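Local structure of SAP-like pentraxin (3FLP) at residues P17-P29 with V193-V207. The protein is a calcium-binding pentraxin, an invertebrate lectin of the horseshoe crab that assembles into doubly stacked heptameric rings and probably recognises sugar ligands. Residues are numbered along the deposited sequence; the frame is centred on the assembly and turned at random.
Sequences PKFPHLRFMQTLP and VISWMEDSFVADDGV
The ring of F24 is clamped between F201 CB over one face and I194 CD1 over the other, the methyl standing 3.9 Å from the ring centroid almost on the normal; a water bridging Q26 N and S200 O lies at its edge. F201, beside F24 with the planes 56° apart, carries L22 CD1 over one face, and the same methyl meets the edge of W196. With CG anti to the carbonyl carbon (chi1 -74°), F24 turns in between the sheets and meets I194, which comes from the opposite direction on strand 194-195 of the other sheet.

Strands 21-24 and 201-204 run antiparallel, H21 and R23 being the hydrogen-bonded partners of D204 and V202; V202 N reaches R23 O at 2.7 Å, nearly straight. M25 N extends the pairing to S200 O. On the sheet face bearing H21, R23, V202 and D204, V202 CG2 packs over one face of the R23 guanidinium, nearest NH2. Beyond H21, F19 N donates to D205 OD2 at 2.8 Å from above the carboxylate plane, while F19 O takes H21 ND1 in the imidazole plane, restraining that ring's rotation.

Strand 201-204 continues the sheet into a neighbouring subunit, while L22, F24 and F201 fill the core between the two antiparallel sheets, the jelly-roll sandwich of the pentraxin fold.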
loop_
_atom_site.group_PDB
_atom_site.type_symbol
_atom_site.label_atom_id
_atom_site.label_comp_id
_atom_site.label_asym_id
_atom_site.label_seq_id
_atom_site.Cartn_x
_atom_site.Cartn_y
_atom_site.Cartn_z
ATOM N N PRO A 17 9.417 -52.568 -32.085
ATOM C CA PRO A 17 10.392 -52.279 -31.025
ATOM C C PRO A 17 10.310 -50.869 -30.425
ATOM O O PRO A 17 11.248 -50.429 -29.754
ATOM C CB PRO A 17 11.718 -52.504 -31.733
ATOM C CG PRO A 17 11.445 -51.872 -33.071
ATOM C CD PRO A 17 10.030 -52.368 -33.414
ATOM N N LYS A 18 9.210 -50.161 -30.664
ATOM C CA LYS A 18 9.070 -48.810 -30.127
ATOM C C LYS A 18 8.307 -48.786 -28.802
ATOM O O LYS A 18 7.135 -49.169 -28.740
ATOM C CB LYS A 18 8.376 -47.895 -31.141
ATOM C CG LYS A 18 8.163 -46.475 -30.616
ATOM C CD LYS A 18 7.320 -45.619 -31.563
ATOM C CE LYS A 18 7.019 -44.246 -30.954
ATOM N NZ LYS A 18 6.195 -43.379 -31.850
ATOM N N PHE A 19 8.983 -48.334 -27.747
ATOM C CA PHE A 19 8.377 -48.251 -26.419
ATOM C C PHE A 19 8.539 -46.846 -25.822
ATOM O O PHE A 19 9.483 -46.581 -25.074
ATOM C CB PHE A 19 9.015 -49.277 -25.464
ATOM C CG PHE A 19 8.958 -50.701 -25.958
ATOM C CD1 PHE A 19 9.936 -51.196 -26.819
ATOM C CD2 PHE A 19 7.929 -51.549 -25.554
ATOM C CE1 PHE A 19 9.888 -52.522 -27.271
ATOM C CE2 PHE A 19 7.869 -52.871 -25.999
ATOM C CZ PHE A 19 8.849 -53.359 -26.858
ATOM N N PRO A 20 7.626 -45.922 -26.149
ATOM C CA PRO A 20 7.767 -44.575 -25.584
ATOM C C PRO A 20 7.817 -44.623 -24.055
ATOM O O PRO A 20 6.995 -45.286 -23.421
ATOM C CB PRO A 20 6.540 -43.835 -26.130
ATOM C CG PRO A 20 5.551 -44.944 -26.395
ATOM C CD PRO A 20 6.411 -46.031 -26.971
ATOM N N HIS A 21 8.790 -43.936 -23.467
ATOM C CA HIS A 21 8.923 -43.938 -22.015
ATOM C C HIS A 21 9.860 -42.857 -21.502
ATOM O O HIS A 21 10.556 -42.191 -22.262
ATOM C CB HIS A 21 9.472 -45.286 -21.526
ATOM C CG HIS A 21 10.925 -45.494 -21.836
ATOM N ND1 HIS A 21 11.386 -45.784 -23.104
ATOM C CD2 HIS A 21 12.024 -45.437 -21.044
ATOM C CE1 HIS A 21 12.703 -45.902 -23.079
ATOM N NE2 HIS A 21 13.115 -45.697 -21.839
ATOM N N LEU A 22 9.870 -42.713 -20.184
ATOM C CA LEU A 22 10.743 -41.775 -19.502
ATOM C C LEU A 22 11.504 -42.621 -18.486
ATOM O O LEU A 22 10.966 -43.599 -17.965
ATOM C CB LEU A 22 9.942 -40.719 -18.735
ATOM C CG LEU A 22 8.847 -39.907 -19.425
ATOM C CD1 LEU A 22 8.354 -38.822 -18.458
ATOM C CD2 LEU A 22 9.386 -39.278 -20.689
ATOM N N ARG A 23 12.751 -42.257 -18.217
ATOM C CA ARG A 23 13.547 -42.960 -17.220
ATOM C C ARG A 23 14.269 -41.883 -16.428
ATOM O O ARG A 23 15.037 -41.097 -16.992
ATOM C CB ARG A 23 14.574 -43.899 -17.865
ATOM C CG ARG A 23 15.323 -44.758 -16.830
ATOM C CD ARG A 23 16.399 -45.644 -17.464
ATOM N NE ARG A 23 17.585 -44.875 -17.835
ATOM C CZ ARG A 23 18.030 -44.727 -19.078
ATOM N NH1 ARG A 23 17.392 -45.297 -20.090
ATOM N NH2 ARG A 23 19.111 -43.999 -19.312
ATOM N N PHE A 24 14.017 -41.826 -15.128
ATOM C CA PHE A 24 14.675 -40.816 -14.317
ATOM C C PHE A 24 16.150 -41.124 -14.149
ATOM O O PHE A 24 16.539 -42.267 -13.904
ATOM C CB PHE A 24 13.969 -40.673 -12.974
ATOM C CG PHE A 24 12.659 -39.954 -13.076
ATOM C CD1 PHE A 24 11.523 -40.614 -13.529
ATOM C CD2 PHE A 24 12.575 -38.594 -12.788
ATOM C CE1 PHE A 24 10.312 -39.930 -13.699
ATOM C CE2 PHE A 24 11.367 -37.895 -12.956
ATOM C CZ PHE A 24 10.235 -38.570 -13.414
ATOM N N MET A 25 16.966 -40.089 -14.313
ATOM C CA MET A 25 18.415 -40.207 -14.225
ATOM C C MET A 25 18.940 -40.612 -12.853
ATOM O O MET A 25 19.916 -41.341 -12.764
ATOM C CB MET A 25 19.068 -38.890 -14.654
ATOM C CG MET A 25 18.799 -38.502 -16.105
ATOM S SD MET A 25 19.512 -39.694 -17.267
ATOM C CE MET A 25 21.242 -39.270 -17.142
ATOM N N GLN A 26 18.293 -40.144 -11.790
ATOM C CA GLN A 26 18.732 -40.460 -10.440
ATOM C C GLN A 26 17.887 -41.569 -9.821
ATOM O O GLN A 26 16.656 -41.539 -9.889
ATOM C CB GLN A 26 18.674 -39.191 -9.573
ATOM C CG GLN A 26 19.194 -39.352 -8.151
ATOM C CD GLN A 26 19.287 -38.023 -7.408
ATOM O OE1 GLN A 26 18.522 -37.098 -7.677
ATOM N NE2 GLN A 26 20.211 -37.931 -6.459
ATOM N N THR A 27 18.551 -42.561 -9.235
ATOM C CA THR A 27 17.832 -43.657 -8.596
ATOM C C THR A 27 17.267 -43.154 -7.270
ATOM O O THR A 27 17.766 -42.184 -6.694
ATOM C CB THR A 27 18.754 -44.876 -8.332
ATOM O OG1 THR A 27 19.806 -44.505 -7.433
ATOM C CG2 THR A 27 19.355 -45.374 -9.635
ATOM N N LEU A 28 16.224 -43.816 -6.788
ATOM C CA LEU A 28 15.588 -43.409 -5.546
ATOM C C LEU A 28 16.351 -43.894 -4.320
ATOM O O LEU A 28 17.172 -44.810 -4.404
ATOM C CB LEU A 28 14.156 -43.953 -5.494
ATOM C CG LEU A 28 13.222 -43.591 -6.649
ATOM C CD1 LEU A 28 11.822 -44.120 -6.365
ATOM C CD2 LEU A 28 13.186 -42.091 -6.819
ATOM N N PRO A 29 16.114 -43.254 -3.167
ATOM C CA PRO A 29 16.792 -43.667 -1.937
ATOM C C PRO A 29 15.940 -44.805 -1.385
ATOM O O PRO A 29 14.895 -45.125 -1.959
ATOM C CB PRO A 29 16.698 -42.425 -1.063
ATOM C CG PRO A 29 15.334 -41.885 -1.431
ATOM C CD PRO A 29 15.335 -42.019 -2.953
ATOM N N VAL A 193 10.773 -36.537 -3.326
ATOM C CA VAL A 193 11.547 -37.592 -3.978
ATOM C C VAL A 193 11.650 -37.227 -5.460
ATOM O O VAL A 193 12.742 -37.159 -6.021
ATOM C CB VAL A 193 10.852 -38.960 -3.811
ATOM C CG1 VAL A 193 11.628 -40.037 -4.543
ATOM C CG2 VAL A 193 10.749 -39.303 -2.333
ATOM N N ILE A 194 10.501 -36.989 -6.087
ATOM C CA ILE A 194 10.453 -36.584 -7.488
ATOM C C ILE A 194 9.522 -35.384 -7.609
ATOM O O ILE A 194 8.378 -35.430 -7.159
ATOM C CB ILE A 194 9.905 -37.699 -8.421
ATOM C CG1 ILE A 194 10.937 -38.816 -8.579
ATOM C CG2 ILE A 194 9.573 -37.117 -9.795
ATOM C CD1 ILE A 194 10.468 -39.942 -9.495
ATOM N N SER A 195 10.032 -34.307 -8.193
ATOM C CA SER A 195 9.243 -33.107 -8.417
ATOM C C SER A 195 9.227 -32.923 -9.931
ATOM O O SER A 195 10.279 -32.789 -10.550
ATOM C CB SER A 195 9.883 -31.894 -7.737
ATOM O OG SER A 195 9.146 -30.715 -8.029
ATOM N N TRP A 196 8.034 -32.936 -10.519
ATOM C CA TRP A 196 7.878 -32.812 -11.960
ATOM C C TRP A 196 8.721 -31.707 -12.597
ATOM O O TRP A 196 8.640 -30.546 -12.208
ATOM C CB TRP A 196 6.406 -32.588 -12.306
ATOM C CG TRP A 196 6.098 -32.728 -13.777
ATOM C CD1 TRP A 196 5.376 -31.864 -14.550
ATOM C CD2 TRP A 196 6.422 -33.842 -14.619
ATOM N NE1 TRP A 196 5.219 -32.374 -15.819
ATOM C CE2 TRP A 196 5.848 -33.588 -15.887
ATOM C CE3 TRP A 196 7.133 -35.032 -14.424
ATOM C CZ2 TRP A 196 5.964 -34.484 -16.953
ATOM C CZ3 TRP A 196 7.250 -35.921 -15.483
ATOM C CH2 TRP A 196 6.666 -35.643 -16.732
ATOM N N MET A 197 9.526 -32.096 -13.581
ATOM C CA MET A 197 10.390 -31.182 -14.312
ATOM C C MET A 197 11.542 -30.585 -13.489
ATOM O O MET A 197 12.238 -29.683 -13.963
ATOM C CB MET A 197 9.551 -30.059 -14.940
ATOM C CG MET A 197 8.452 -30.547 -15.890
ATOM S SD MET A 197 9.044 -31.651 -17.213
ATOM C CE MET A 197 9.942 -30.477 -18.302
ATOM N N GLU A 198 11.737 -31.067 -12.266
ATOM C CA GLU A 198 12.845 -30.590 -11.439
ATOM C C GLU A 198 13.834 -31.737 -11.218
ATOM O O GLU A 198 14.915 -31.543 -10.671
ATOM C CB GLU A 198 12.356 -30.050 -10.086
ATOM C CG GLU A 198 11.439 -28.827 -10.197
ATOM C CD GLU A 198 11.242 -28.096 -8.870
ATOM O OE1 GLU A 198 11.072 -28.765 -7.826
ATOM O OE2 GLU A 198 11.245 -26.848 -8.872
ATOM N N ASP A 199 13.441 -32.937 -11.638
ATOM C CA ASP A 199 14.285 -34.119 -11.536
ATOM C C ASP A 199 14.444 -34.659 -12.956
ATOM O O ASP A 199 13.476 -35.059 -13.600
ATOM C CB ASP A 199 13.637 -35.153 -10.606
ATOM C CG ASP A 199 13.753 -34.760 -9.131
ATOM O OD1 ASP A 199 14.890 -34.756 -8.609
ATOM O OD2 ASP A 199 12.719 -34.446 -8.500
ATOM N N SER A 200 15.675 -34.635 -13.440
ATOM C CA SER A 200 16.008 -35.064 -14.794
ATOM C C SER A 200 15.560 -36.459 -15.188
ATOM O O SER A 200 15.616 -37.395 -14.394
ATOM C CB SER A 200 17.524 -34.974 -14.992
ATOM O OG SER A 200 17.975 -33.660 -14.729
ATOM N N PHE A 201 15.137 -36.592 -16.436
ATOM C CA PHE A 201 14.711 -37.878 -16.958
ATOM C C PHE A 201 15.011 -37.989 -18.442
ATOM O O PHE A 201 15.038 -36.986 -19.161
ATOM C CB PHE A 201 13.218 -38.096 -16.687
ATOM C CG PHE A 201 12.318 -37.027 -17.250
ATOM C CD1 PHE A 201 11.910 -37.065 -18.583
ATOM C CD2 PHE A 201 11.846 -36.001 -16.435
ATOM C CE1 PHE A 201 11.038 -36.097 -19.098
ATOM C CE2 PHE A 201 10.976 -35.030 -16.936
ATOM C CZ PHE A 201 10.569 -35.078 -18.273
ATOM N N VAL A 202 15.274 -39.209 -18.886
ATOM C CA VAL A 202 15.553 -39.471 -20.283
ATOM C C VAL A 202 14.217 -39.668 -20.989
ATOM O O VAL A 202 13.329 -40.340 -20.467
ATOM C CB VAL A 202 16.394 -40.752 -20.443
ATOM C CG1 VAL A 202 16.619 -41.056 -21.911
ATOM C CG2 VAL A 202 17.724 -40.583 -19.754
ATOM N N ALA A 203 14.064 -39.062 -22.161
ATOM C CA ALA A 203 12.839 -39.202 -22.945
ATOM C C ALA A 203 13.232 -40.042 -24.152
ATOM O O ALA A 203 14.235 -39.753 -24.810
ATOM C CB ALA A 203 12.331 -37.841 -23.386
ATOM N N ASP A 204 12.470 -41.089 -24.449
ATOM C CA ASP A 204 12.839 -41.930 -25.581
ATOM C C ASP A 204 11.657 -42.518 -26.335
ATOM O O ASP A 204 10.529 -42.546 -25.842
ATOM C CB ASP A 204 13.748 -43.068 -25.108
ATOM C CG ASP A 204 14.726 -43.521 -26.182
ATOM O OD1 ASP A 204 14.547 -43.148 -27.362
ATOM O OD2 ASP A 204 15.677 -44.261 -25.848
ATOM N N ASP A 205 11.943 -42.985 -27.543
ATOM C CA ASP A 205 10.958 -43.604 -28.422
ATOM C C ASP A 205 9.731 -42.763 -28.774
ATOM O O ASP A 205 8.602 -43.237 -28.711
ATOM C CB ASP A 205 10.519 -44.973 -27.866
ATOM C CG ASP A 205 11.569 -46.079 -28.103
ATOM O OD1 ASP A 205 12.476 -45.887 -28.946
ATOM O OD2 ASP A 205 11.476 -47.151 -27.461
ATOM N N GLY A 206 9.967 -41.509 -29.137
ATOM C CA GLY A 206 8.884 -40.644 -29.563
ATOM C C GLY A 206 7.862 -40.060 -28.604
ATOM O O GLY A 206 6.719 -39.852 -29.012
ATOM N N VAL A 207 8.229 -39.799 -27.352
ATOM C CA VAL A 207 7.267 -39.185 -26.447
ATOM C C VAL A 207 7.147 -37.740 -26.924
ATOM O O VAL A 207 8.087 -37.195 -27.515
ATOM C CB VAL A 207 7.730 -39.217 -24.971
ATOM C CG1 VAL A 207 7.585 -40.630 -24.415
ATOM C CG2 VAL A 207 9.175 -38.743 -24.853
HETATM O O HOH W 1 5.969 -40.218 -31.596
HETATM O O HOH W 2 16.080 -37.970 -11.574
HETATM O O HOH W 3 16.985 -36.141 -9.796
#